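Local coordinates for lipoprotein (Colwellia psychrerythraea, PDB 3O0Y), which is of unknown function but belongs to a family of the peptidase MA clan and is probably a lipid-modified protein of the bacterial envelope, at residues 317-320 and 321-325. Residues are numbered along the deposited sequence; the frame is centred on the assembly and turned at random.
Sequences SGVM and NEILL
Ser317 to Leu325 form the last turns of helix 302-326, a local i to i+4 contact near the edge of the molecule in which backbone hydrogen bonds and a bridging water join one turn to the next. The bonds vary in strength. Asn321 N reaches Ser317 O at 2.8 Å and Leu324 N reaches Met320 O at 2.9 Å, the latter almost straight, with an N-H...O angle of 174°. Between them, Ile323 N lies 3.3 Å from Val319 O, and the bond from Glu322 N to Gly318 O is weak. That last carbonyl has a second partner: a water donates to Gly318 O at 2.7 Å, donates also to Glu322 OE2, and accepts from Asn321 ND2 at 3.0 Å. Asn321 holds CG anti to its own N (chi1 179°), while exposed Glu322 has a chain long enough to fold at chi2 (-62°) toward the water. Asn321 suits its place because its amide serves two directions, ND2 giving to the water and OD1 accepting a hydrogen bond from Arg337 of helix 334-342. Val319 and Ile323, four residues apart and partly exposed, share a helix face, so their branches meet, valine CG1 to isoleucine CD1 at 4.1 Å. Met320 and Leu324 are buried: the long, flexible methionine packs on Leu498 of helix 491-515 and on Val334 and Met338, whereas Leu324, with CB, CG and CD1 all about 3.5 Å from Met320 O, packs on Leu495 and Leu341. Met320, Ile323 (also on Leu498) and Leu324 therefore join this helix to its neighbours, while on the polar side the water gives Gly318 O a second, shorter hydrogen bond and links a carbonyl, an amide and a carboxylate.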
loop_
_atom_site.group_PDB
_atom_site.type_symbol
_atom_site.label_atom_id
_atom_site.label_comp_id
_atom_site.label_asym_id
_atom_site.label_seq_id
_atom_site.Cartn_x
_atom_site.Cartn_y
_atom_site.Cartn_z
ATOM N N SER A 317 -11.690 14.292 17.894
ATOM C CA SER A 317 -12.146 13.817 19.210
ATOM C C SER A 317 -13.307 14.644 19.711
ATOM O O SER A 317 -14.360 14.121 20.224
ATOM C CB SER A 317 -10.987 13.908 20.239
ATOM O OG SER A 317 -10.228 12.795 19.915
ATOM N N GLY A 318 -13.150 15.962 19.589
ATOM C CA GLY A 318 -14.195 16.887 20.028
ATOM C C GLY A 318 -15.499 16.738 19.287
ATOM O O GLY A 318 -16.577 16.736 19.880
ATOM N N VAL A 319 -15.397 16.468 17.999
ATOM C CA VAL A 319 -16.578 16.175 17.203
ATOM C C VAL A 319 -17.247 14.875 17.658
ATOM O O VAL A 319 -18.475 14.798 17.808
ATOM C CB VAL A 319 -16.256 16.125 15.655
ATOM C CG1 VAL A 319 -17.482 15.674 14.888
ATOM C CG2 VAL A 319 -15.760 17.512 15.176
ATOM N N MET A 320 -16.482 13.817 17.717
ATOM C CA MET A 320 -16.981 12.517 18.178
ATOM C C MET A 320 -17.638 12.635 19.556
ATOM O O MET A 320 -18.665 12.051 19.784
ATOM C CB MET A 320 -15.816 11.513 18.237
ATOM C CG MET A 320 -15.286 11.105 16.870
ATOM S SD MET A 320 -13.768 10.008 16.918
ATOM C CE MET A 320 -14.630 8.439 17.370
ATOM N N ASN A 321 -17.019 13.375 20.499
ATOM C CA ASN A 321 -17.677 13.608 21.814
ATOM C C ASN A 321 -19.094 14.139 21.691
ATOM O O ASN A 321 -20.025 13.697 22.400
ATOM C CB ASN A 321 -16.778 14.466 22.693
ATOM C CG ASN A 321 -17.400 14.754 24.033
ATOM O OD1 ASN A 321 -17.560 13.854 24.866
ATOM N ND2 ASN A 321 -17.637 16.053 24.305
ATOM N N GLU A 322 -19.325 15.103 20.801
ATOM C CA GLU A 322 -20.648 15.648 20.651
ATOM C C GLU A 322 -21.700 14.644 20.165
ATOM O O GLU A 322 -22.836 14.584 20.652
ATOM C CB GLU A 322 -20.686 16.814 19.668
ATOM C CG GLU A 322 -19.909 18.008 20.097
ATOM C CD GLU A 322 -20.352 18.676 21.348
ATOM O OE1 GLU A 322 -21.510 18.526 21.779
ATOM O OE2 GLU A 322 -19.517 19.446 21.878
ATOM N N ILE A 323 -21.289 13.841 19.208
ATOM C CA ILE A 323 -22.179 12.826 18.686
ATOM C C ILE A 323 -22.463 11.789 19.756
ATOM O O ILE A 323 -23.604 11.356 19.907
ATOM C CB ILE A 323 -21.591 12.245 17.389
ATOM C CG1 ILE A 323 -21.434 13.327 16.319
ATOM C CG2 ILE A 323 -22.310 10.979 16.904
ATOM C CD1 ILE A 323 -20.533 12.898 15.172
ATOM N N LEU A 324 -21.408 11.334 20.468
ATOM C CA LEU A 324 -21.561 10.417 21.570
ATOM C C LEU A 324 -22.534 10.894 22.637
ATOM O O LEU A 324 -23.407 10.143 23.071
ATOM C CB LEU A 324 -20.196 10.009 22.186
ATOM C CG LEU A 324 -19.385 9.030 21.334
ATOM C CD1 LEU A 324 -17.910 9.178 21.658
ATOM C CD2 LEU A 324 -19.906 7.547 21.492
ATOM N N LEU A 325 -22.369 12.133 23.087
ATOM C CA LEU A 325 -23.219 12.689 24.087
ATOM C C LEU A 325 -24.670 12.619 23.633
ATOM O O LEU A 325 -25.556 12.244 24.428
ATOM C CB LEU A 325 -22.888 14.192 24.310
ATOM C CG LEU A 325 -21.610 14.408 25.098
ATOM C CD1 LEU A 325 -21.316 15.910 25.178
ATOM C CD2 LEU A 325 -21.678 13.889 26.463
HETATM O O HOH W 1 -16.984 18.098 22.224
#